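Local structure of GCN5-related N-acetyltransferase:Aminotransferase, class-II (Rhodopseudomonas palustris, 2FIW) at residues 20-25 and 53-58; 43-48 and 122-127; 99-104 and 132-137. The protein probably transfers an acetyl group from bound acetyl coenzyme A to an acceptor, as a member of the GCN5-related N-acetyltransferase (GNAT) family. All blocks are in the same frame, centred on the assembly; numbering follows the deposited sequence.

Interaction 1 of 3, residues 20-25 and 53-58; sequences VTAAIF and AKFAAR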
# COMPACT_ATOMS: atom_id res chain seq x y z
N VAL A 20 4.94 -7.88 12.06
CA VAL A 20 3.76 -8.30 11.30
C VAL A 20 3.55 -7.46 10.03
O VAL A 20 3.04 -7.95 9.03
CB VAL A 20 2.44 -8.38 12.17
CG1 VAL A 20 2.67 -9.15 13.49
CG2 VAL A 20 1.86 -6.99 12.46
N THR A 21 3.96 -6.20 10.08
CA THR A 21 3.84 -5.29 8.95
C THR A 21 4.81 -5.70 7.85
O THR A 21 4.45 -5.69 6.68
CB THR A 21 4.10 -3.81 9.38
OG1 THR A 21 3.25 -3.48 10.48
CG2 THR A 21 3.77 -2.88 8.28
N ALA A 22 6.03 -6.04 8.25
CA ALA A 22 7.07 -6.50 7.34
C ALA A 22 6.66 -7.82 6.73
O ALA A 22 6.93 -8.05 5.57
CB ALA A 22 8.43 -6.62 8.06
N ALA A 23 5.96 -8.65 7.51
CA ALA A 23 5.42 -9.92 7.06
C ALA A 23 4.26 -9.81 6.07
O ALA A 23 4.16 -10.60 5.13
CB ALA A 23 5.02 -10.76 8.25
N ILE A 24 3.38 -8.83 6.25
CA ILE A 24 2.27 -8.60 5.30
C ILE A 24 2.82 -8.10 3.97
O ILE A 24 2.32 -8.45 2.90
CB ILE A 24 1.22 -7.58 5.86
CG1 ILE A 24 0.37 -8.21 6.96
CG2 ILE A 24 0.33 -7.04 4.76
CD1 ILE A 24 -0.29 -7.20 7.90
N PHE A 25 3.85 -7.26 4.07
CA PHE A 25 4.49 -6.59 2.95
C PHE A 25 5.19 -7.62 2.04
O PHE A 25 4.93 -7.65 0.83
CB PHE A 25 5.46 -5.55 3.53
CG PHE A 25 6.44 -4.95 2.54
CD1 PHE A 25 7.73 -5.47 2.42
CD2 PHE A 25 6.10 -3.81 1.82
CE1 PHE A 25 8.65 -4.89 1.55
CE2 PHE A 25 6.99 -3.23 0.94
CZ PHE A 25 8.28 -3.75 0.80
N ALA A 53 15.19 -1.66 10.86
CA ALA A 53 15.15 -0.32 11.43
C ALA A 53 14.63 0.73 10.44
O ALA A 53 13.84 1.62 10.81
CB ALA A 53 16.53 0.06 12.00
N LYS A 54 15.08 0.62 9.20
CA LYS A 54 14.77 1.57 8.13
C LYS A 54 13.37 1.32 7.54
O LYS A 54 12.66 2.26 7.17
CB LYS A 54 15.87 1.49 7.06
CG LYS A 54 15.71 2.40 5.86
CD LYS A 54 16.87 2.21 4.87
CE LYS A 54 16.45 2.61 3.44
NZ LYS A 54 15.90 4.02 3.42
N PHE A 55 12.98 0.06 7.45
CA PHE A 55 11.58 -0.28 7.14
C PHE A 55 10.61 0.28 8.20
O PHE A 55 9.63 0.91 7.86
CB PHE A 55 11.40 -1.80 6.98
CG PHE A 55 10.05 -2.19 6.45
CD1 PHE A 55 9.75 -2.07 5.09
CD2 PHE A 55 9.06 -2.68 7.31
CE1 PHE A 55 8.49 -2.42 4.59
CE2 PHE A 55 7.79 -3.04 6.82
CZ PHE A 55 7.51 -2.90 5.46
N ALA A 56 10.93 0.05 9.48
CA ALA A 56 10.15 0.58 10.58
C ALA A 56 10.16 2.12 10.65
O ALA A 56 9.14 2.72 10.89
CB ALA A 56 10.62 -0.04 11.90
N ALA A 57 11.30 2.75 10.39
CA ALA A 57 11.38 4.22 10.37
C ALA A 57 10.50 4.87 9.30
O ALA A 57 9.92 5.95 9.53
CB ALA A 57 12.83 4.70 10.24
N ARG A 58 10.40 4.24 8.14
CA ARG A 58 9.58 4.77 7.05
C ARG A 58 8.10 4.76 7.48
O ARG A 58 7.38 5.71 7.23
CB ARG A 58 9.80 3.94 5.77
CG ARG A 58 9.01 4.36 4.55
CD ARG A 58 9.21 3.32 3.47
NE ARG A 58 8.49 3.61 2.22
CZ ARG A 58 8.57 2.87 1.11
NH1 ARG A 58 9.35 1.79 1.08
NH2 ARG A 58 7.88 3.20 0.03
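An edge-to-face pair of phenylalanines, Phe25 and Phe55, carries this buried helix-helix contact, in which helix 52-60 reaches across to helix 18-32. The two short helical segments run almost perpendicular, at 94°, with axes 10.9 Å apart at their closest approach. That is a wide separation, and it illustrates how one large aromatic residue can bridge two backbones that do not pack closely: Phe55 supplies more than half of the 185 Å² buried here. With CG anti to the backbone N (chi1 -171°), the Phe55 ring extends from its own helix toward the neighbour and brings its far edge to Phe25. There Phe55 CE1 lies 3.7 Å above the Phe25 ring plane, over the ring centre, and is nearly equidistant from all six carbons, while Phe55 CZ sits 3.7 Å from Phe25 CG. The ring centroids are 4.8 Å apart and the planes are inclined at 56°, so the pair is a tilted rather than a right-angled T. The other corner of the Phe55 ring is settled against the preceding turn of helix 18-32. Its CE2 comes to 3.6 Å from Ala22 CA and 3.8 Å from Ala22 CB, and Thr21 C lies near the ring plane at the edge. The small alanine lets the ring come this near to the helix backbone. Thr21 offers its methyl CG2 at 4.3 Å from Phe55 CE2, its hydroxyl being bonded to Asp17 O. Phe25 also meets Tyr89 edge-to-face and touches Phe76 of the sheet, which places Phe25 against the sheet. No hydrogen bond or salt bridge joins the two segments; the helices are held here by dispersion and by the weak electrostatics of ring C-H groups directed at a pi face, interactions that depend on shape and on exclusion of water.

Interaction 2 of 3, residues 43-48 and 122-127; sequences EAWASA and DASDNA. With ACO (acetyl coenzyme *a), chain C.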
# COMPACT_ATOMS: atom_id res chain seq x y z
N GLU A 43 11.87 -10.02 -5.53
CA GLU A 43 12.86 -10.22 -4.47
C GLU A 43 13.49 -8.90 -4.02
O GLU A 43 13.71 -8.70 -2.83
CB GLU A 43 13.94 -11.22 -4.89
CG GLU A 43 13.47 -12.68 -4.89
CD GLU A 43 14.32 -13.63 -5.75
OE1 GLU A 43 15.38 -13.22 -6.30
OE2 GLU A 43 13.92 -14.81 -5.88
N ALA A 44 13.78 -8.02 -4.98
CA ALA A 44 14.34 -6.70 -4.68
C ALA A 44 13.32 -5.80 -3.99
O ALA A 44 13.63 -5.14 -3.01
CB ALA A 44 14.84 -6.05 -5.94
N TRP A 45 12.10 -5.78 -4.52
CA TRP A 45 10.97 -5.07 -3.91
C TRP A 45 10.78 -5.50 -2.44
O TRP A 45 10.83 -4.65 -1.56
CB TRP A 45 9.72 -5.34 -4.74
CG TRP A 45 8.50 -4.57 -4.39
CD1 TRP A 45 8.31 -3.70 -3.33
CD2 TRP A 45 7.26 -4.62 -5.08
NE1 TRP A 45 7.03 -3.20 -3.34
CE2 TRP A 45 6.36 -3.75 -4.41
CE3 TRP A 45 6.81 -5.30 -6.22
CZ2 TRP A 45 5.03 -3.56 -4.84
CZ3 TRP A 45 5.49 -5.11 -6.65
CH2 TRP A 45 4.62 -4.25 -5.95
N ALA A 46 10.59 -6.81 -2.19
CA ALA A 46 10.43 -7.34 -0.84
C ALA A 46 11.63 -7.12 0.08
O ALA A 46 11.47 -7.05 1.30
CB ALA A 46 10.12 -8.81 -0.88
N SER A 47 12.82 -7.03 -0.50
CA SER A 47 14.03 -6.98 0.29
C SER A 47 14.07 -5.70 1.10
O SER A 47 14.95 -5.53 1.93
CB SER A 47 15.30 -7.13 -0.59
OG SER A 47 15.70 -5.87 -1.15
N ALA A 48 13.13 -4.79 0.86
CA ALA A 48 13.08 -3.54 1.63
C ALA A 48 12.78 -3.79 3.11
O ALA A 48 13.20 -3.01 3.98
CB ALA A 48 12.09 -2.57 1.01
N ASP A 122 2.46 6.25 -6.73
CA ASP A 122 3.23 5.56 -7.76
C ASP A 122 2.81 4.08 -7.71
O ASP A 122 3.40 3.28 -6.98
CB ASP A 122 4.73 5.69 -7.50
CG ASP A 122 5.26 7.10 -7.79
OD1 ASP A 122 4.67 7.81 -8.63
OD2 ASP A 122 6.28 7.48 -7.17
N ALA A 123 1.79 3.75 -8.50
CA ALA A 123 1.12 2.46 -8.39
C ALA A 123 1.89 1.37 -9.11
O ALA A 123 2.30 1.57 -10.24
CB ALA A 123 -0.31 2.55 -8.94
N SER A 124 2.07 0.23 -8.45
CA SER A 124 2.59 -0.97 -9.09
C SER A 124 1.61 -1.46 -10.16
O SER A 124 0.43 -1.16 -10.09
CB SER A 124 2.84 -2.06 -8.05
OG SER A 124 1.62 -2.48 -7.45
N ASP A 125 2.12 -2.19 -11.16
CA ASP A 125 1.33 -2.56 -12.33
C ASP A 125 0.12 -3.40 -11.98
O ASP A 125 -0.90 -3.33 -12.65
CB ASP A 125 2.20 -3.29 -13.36
CG ASP A 125 3.25 -2.38 -14.04
OD1 ASP A 125 3.33 -1.16 -13.71
OD2 ASP A 125 3.98 -2.88 -14.92
N ASN A 126 0.24 -4.19 -10.92
CA ASN A 126 -0.83 -5.06 -10.45
C ASN A 126 -1.93 -4.32 -9.67
O ASN A 126 -3.08 -4.78 -9.62
CB ASN A 126 -0.25 -6.18 -9.59
CG ASN A 126 0.68 -5.67 -8.52
OD1 ASN A 126 1.67 -4.98 -8.81
ND2 ASN A 126 0.37 -5.98 -7.27
N ALA A 127 -1.57 -3.17 -9.07
CA ALA A 127 -2.50 -2.34 -8.33
C ALA A 127 -3.01 -1.19 -9.20
O ALA A 127 -3.86 -0.42 -8.78
CB ALA A 127 -1.85 -1.81 -7.08
N1A ACO C . -16.61 -9.89 -4.61
C2A ACO C . -15.97 -9.53 -5.74
N3A ACO C . -15.05 -8.55 -5.75
C4A ACO C . -14.71 -7.87 -4.61
C5A ACO C . -15.32 -8.18 -3.41
C6A ACO C . -16.34 -9.27 -3.43
N6A ACO C . -17.00 -9.63 -2.30
N7A ACO C . -14.80 -7.36 -2.46
C8A ACO C . -13.89 -6.57 -3.07
N9A ACO C . -13.84 -6.88 -4.37
C1B ACO C . -12.99 -6.29 -5.44
C2B ACO C . -13.13 -4.80 -5.64
O2B ACO C . -14.25 -4.49 -6.47
C3B ACO C . -11.81 -4.45 -6.31
O3B ACO C . -11.94 -4.45 -7.73
P3B ACO C . -10.95 -3.58 -8.69
O7A ACO C . -9.62 -4.32 -8.75
O8A ACO C . -10.84 -2.24 -8.00
O9A ACO C . -11.71 -3.56 -10.00
C4B ACO C . -10.83 -5.55 -5.88
O4B ACO C . -11.59 -6.56 -5.22
C5B ACO C . -9.75 -5.04 -4.92
O5B ACO C . -10.40 -4.26 -3.90
P1A ACO C . -10.09 -4.44 -2.33
O1A ACO C . -10.62 -5.79 -1.86
O2A ACO C . -10.58 -3.16 -1.70
O3A ACO C . -8.48 -4.44 -2.34
P2A ACO C . -7.57 -5.58 -1.70
O4A ACO C . -7.69 -6.80 -2.56
O5A ACO C . -7.91 -5.65 -0.23
O6A ACO C . -6.07 -4.98 -1.83
CBP ACO C . -4.05 -4.32 -3.13
CCP ACO C . -5.58 -4.25 -2.97
CDP ACO C . -3.70 -3.65 -4.45
CEP ACO C . -3.38 -3.60 -1.98
CAP ACO C . -3.55 -5.79 -3.11
OAP ACO C . -3.97 -6.51 -4.28
C9P ACO C . -2.07 -6.03 -2.85
O9P ACO C . -1.62 -6.15 -1.61
N8P ACO C . -1.27 -6.14 -3.83
C7P ACO C . 0.17 -6.42 -3.84
C6P ACO C . 1.04 -5.28 -3.31
C5P ACO C . 0.83 -4.07 -4.18
O5P ACO C . 0.79 -4.17 -5.40
N4P ACO C . 0.67 -2.92 -3.54
C3P ACO C . 0.43 -1.64 -4.16
C2P ACO C . 1.78 -1.05 -4.54
S1P ACO C . 1.44 0.65 -4.79
C ACO C . 2.03 1.41 -3.43
O ACO C . 2.17 0.78 -2.38
CH3 ACO C . 2.36 2.69 -3.51
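The benzo corner of the Trp45 indole, CH2, touches Ser124 CB at 3.5 Å in an oblique approach, beside the pantetheine arm of acetyl coenzyme A. A chi1 of -172° swings the indole out from its helix toward Ser124. Asn126 OD1 and the cofactor's amide oxygen O5P lie at the indole edge, near its plane. Asn126 ND2 donates to O5P over 2.6 Å, at a bent 131°, and Ser124 OG, 2.8 Å from O5P, may add a second bond. The same hydroxyl is 2.8 Å from Asn126 OD1, a competing acceptor for its one proton. A leucine in place of Asn126 would probably leave O5P without its amide donor and take away one of the two acceptors near the Ser124 hydroxyl. This close group walls the pantetheine channel of the GNAT fold, where the arm passes between the parallel strands 84-90 and 118-123. On the outer side, by contrast, Asp125 turns to Arg141 and exposed Glu43 takes no part. Trp45 NE1 bonds Tyr89 OH, Tyr37 packs edge-to-face with the indole, and Ile29 of helix 18-32 and Leu151 of strand 149-159 touch it; Asp122 and Ala123 belong to strand 118-123, and the chain runs on past the cofactor.

Interaction 3 of 3, residues 99-104 and 132-137; sequences VGTTLI and AKRGYV. With ACO (acetyl coenzyme *a), chain C.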
# COMPACT_ATOMS: atom_id res chain seq x y z
N VAL A 99 -10.50 -4.63 2.07
CA VAL A 99 -9.46 -4.14 3.00
C VAL A 99 -8.69 -2.96 2.35
O VAL A 99 -8.57 -1.88 2.94
CB VAL A 99 -8.45 -5.25 3.43
CG1 VAL A 99 -7.31 -4.67 4.26
CG2 VAL A 99 -9.15 -6.36 4.22
N GLY A 100 -8.19 -3.15 1.13
CA GLY A 100 -7.52 -2.08 0.38
C GLY A 100 -8.32 -0.80 0.30
O GLY A 100 -7.80 0.30 0.57
N THR A 101 -9.59 -0.93 -0.10
CA THR A 101 -10.52 0.21 -0.21
C THR A 101 -10.73 0.97 1.10
O THR A 101 -10.67 2.19 1.14
CB THR A 101 -11.90 -0.26 -0.79
OG1 THR A 101 -11.69 -0.77 -2.11
CG2 THR A 101 -12.92 0.86 -0.83
N THR A 102 -10.97 0.23 2.18
CA THR A 102 -11.10 0.81 3.51
C THR A 102 -9.84 1.59 3.89
O THR A 102 -9.93 2.72 4.34
CB THR A 102 -11.39 -0.32 4.55
OG1 THR A 102 -12.61 -0.99 4.19
CG2 THR A 102 -11.54 0.23 5.96
N LEU A 103 -8.67 1.00 3.66
CA LEU A 103 -7.40 1.64 3.97
C LEU A 103 -7.22 2.93 3.20
O LEU A 103 -6.86 3.96 3.78
CB LEU A 103 -6.24 0.70 3.69
CG LEU A 103 -5.89 -0.36 4.73
CD1 LEU A 103 -4.90 -1.33 4.11
CD2 LEU A 103 -5.36 0.29 6.07
N ILE A 104 -7.47 2.88 1.89
CA ILE A 104 -7.27 4.04 1.02
C ILE A 104 -8.27 5.17 1.28
O ILE A 104 -7.88 6.32 1.29
CB ILE A 104 -7.17 3.66 -0.48
CG1 ILE A 104 -5.96 2.76 -0.72
CG2 ILE A 104 -7.02 4.90 -1.36
CD1 ILE A 104 -4.69 3.22 0.01
N ALA A 132 -7.31 2.95 -10.42
CA ALA A 132 -8.09 3.59 -11.47
C ALA A 132 -9.60 3.56 -11.18
O ALA A 132 -10.29 4.53 -11.44
CB ALA A 132 -7.79 2.95 -12.83
N LYS A 133 -10.08 2.45 -10.60
CA LYS A 133 -11.49 2.30 -10.21
C LYS A 133 -11.91 3.24 -9.05
O LYS A 133 -13.10 3.32 -8.72
CB LYS A 133 -11.82 0.85 -9.79
CG LYS A 133 -11.47 -0.26 -10.78
CD LYS A 133 -12.49 -0.40 -11.89
CE LYS A 133 -12.84 -1.86 -12.16
NZ LYS A 133 -11.70 -2.71 -12.63
N ARG A 134 -10.94 3.90 -8.42
CA ARG A 134 -11.21 4.78 -7.29
C ARG A 134 -10.82 6.19 -7.69
O ARG A 134 -10.47 7.02 -6.85
CB ARG A 134 -10.42 4.36 -6.04
CG ARG A 134 -10.27 2.86 -5.78
CD ARG A 134 -11.61 2.23 -5.44
NE ARG A 134 -11.54 0.88 -4.87
CZ ARG A 134 -11.24 -0.23 -5.56
NH1 ARG A 134 -10.89 -0.17 -6.83
NH2 ARG A 134 -11.25 -1.41 -4.95
N GLY A 135 -10.87 6.46 -8.99
CA GLY A 135 -10.71 7.81 -9.50
C GLY A 135 -9.29 8.31 -9.68
O GLY A 135 -9.10 9.48 -9.99
N TYR A 136 -8.30 7.44 -9.50
CA TYR A 136 -6.91 7.81 -9.80
C TYR A 136 -6.64 7.72 -11.30
O TYR A 136 -7.01 6.73 -11.95
CB TYR A 136 -5.92 6.93 -9.02
CG TYR A 136 -5.93 7.21 -7.54
CD1 TYR A 136 -6.99 6.76 -6.74
CD2 TYR A 136 -4.89 7.92 -6.95
CE1 TYR A 136 -7.00 7.03 -5.38
CE2 TYR A 136 -4.89 8.19 -5.59
CZ TYR A 136 -5.95 7.74 -4.82
OH TYR A 136 -5.97 8.01 -3.48
N VAL A 137 -5.99 8.75 -11.83
CA VAL A 137 -5.76 8.84 -13.26
C VAL A 137 -4.28 8.79 -13.56
O VAL A 137 -3.50 9.57 -13.01
CB VAL A 137 -6.39 10.13 -13.85
CG1 VAL A 137 -5.96 10.35 -15.30
CG2 VAL A 137 -7.92 10.09 -13.72
N1A ACO C . -16.61 -9.89 -4.61
C2A ACO C . -15.97 -9.53 -5.74
N3A ACO C . -15.05 -8.55 -5.75
C4A ACO C . -14.71 -7.87 -4.61
C5A ACO C . -15.32 -8.18 -3.41
C6A ACO C . -16.34 -9.27 -3.43
N6A ACO C . -17.00 -9.63 -2.30
N7A ACO C . -14.80 -7.36 -2.46
C8A ACO C . -13.89 -6.57 -3.07
N9A ACO C . -13.84 -6.88 -4.37
C1B ACO C . -12.99 -6.29 -5.44
C2B ACO C . -13.13 -4.80 -5.64
O2B ACO C . -14.25 -4.49 -6.47
C3B ACO C . -11.81 -4.45 -6.31
O3B ACO C . -11.94 -4.45 -7.73
P3B ACO C . -10.95 -3.58 -8.69
O7A ACO C . -9.62 -4.32 -8.75
O8A ACO C . -10.84 -2.24 -8.00
O9A ACO C . -11.71 -3.56 -10.00
C4B ACO C . -10.83 -5.55 -5.88
O4B ACO C . -11.59 -6.56 -5.22
C5B ACO C . -9.75 -5.04 -4.92
O5B ACO C . -10.40 -4.26 -3.90
P1A ACO C . -10.09 -4.44 -2.33
O1A ACO C . -10.62 -5.79 -1.86
O2A ACO C . -10.58 -3.16 -1.70
O3A ACO C . -8.48 -4.44 -2.34
P2A ACO C . -7.57 -5.58 -1.70
O4A ACO C . -7.69 -6.80 -2.56
O5A ACO C . -7.91 -5.65 -0.23
O6A ACO C . -6.07 -4.98 -1.83
CBP ACO C . -4.05 -4.32 -3.13
CCP ACO C . -5.58 -4.25 -2.97
CDP ACO C . -3.70 -3.65 -4.45
CEP ACO C . -3.38 -3.60 -1.98
CAP ACO C . -3.55 -5.79 -3.11
OAP ACO C . -3.97 -6.51 -4.28
C9P ACO C . -2.07 -6.03 -2.85
O9P ACO C . -1.62 -6.15 -1.61
N8P ACO C . -1.27 -6.14 -3.83
C7P ACO C . 0.17 -6.42 -3.84
C6P ACO C . 1.04 -5.28 -3.31
C5P ACO C . 0.83 -4.07 -4.18
O5P ACO C . 0.79 -4.17 -5.40
N4P ACO C . 0.67 -2.92 -3.54
C3P ACO C . 0.43 -1.64 -4.16
C2P ACO C . 1.78 -1.05 -4.54
S1P ACO C . 1.44 0.65 -4.79
C ACO C . 2.03 1.41 -3.43
O ACO C . 2.17 0.78 -2.38
CH3 ACO C . 2.36 2.69 -3.51
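Thr101 and Arg134 bring the two backbones nearest, their CA atoms 8.5 Å apart: residues 99-104 open helix 99-112, and a type I turn from Ala132 to Gly135 closes helix 128-132 in a Schellman motif, with Gly135 at positive phi. The helix start faces the cofactor's pyrophosphate, the arrangement characteristic of the GNAT pyrophosphate-binding motif. Gly100 N gives a hydrogen bond of 2.9 Å to ACO O5A, and Thr101 N one of 2.9 Å to ACO O2A. The glycine leaves room for the bridging oxygen O3A, which a beta carbon here would crowd. Across the contact, the Arg134 guanidinium holds the Thr101 hydroxyl side-on, NH2 at 2.9 Å and NE at 3.2 Å from OG1, which lies in the guanidinium plane. Thr101 OG1 in turn donates to ACO O2A over 2.7 Å, linking the arginine to the pyrophosphate in relay. The Arg134 chain, bent at chi2 (-68°), brings the guanidinium between Thr101 and the 3'-phosphate, where NH1 meets O8A, though that bond is modelled so short that its length is doubtful. Lys133 NZ adds a bond of 2.8 Å to ACO O9A and pairs with Glu129 as well. Deeper in, Ile104 CG2 rests 3.9 Å from Tyr136 OH, which bonds Glu108. Helix 99-112 is the crossover between the parallel strands 84-90 and 118-123; Ile104 touches Leu88 of the first, and Tyr136, just before strand 137-146, packs against Ile85 of strand 84-90 and Leu119 and Val121 of strand 118-123.

Acetyl coenzyme A is the common thread. Interactions 2 and 3 grip different parts of it, the pantetheine amide in the first and the pyrophosphate and 3'-phosphate in the second; their centres are about 17 Å apart and their nearest atoms about 5 Å, so the cofactor bridges them. Interaction 1 is the hydrophobic neighbour of interaction 2: their centres lie about 14 Å apart, and Phe25 CZ comes to 3.6 Å from Trp45 O, while Phe55 CB packs at 3.7 Å from Ala48 O. The side chain of Phe25 remains about 7 Å from the cofactor. Interactions 1 and 3, with centres about 22 Å apart, lie on opposite sides of the chain's centre and do not touch.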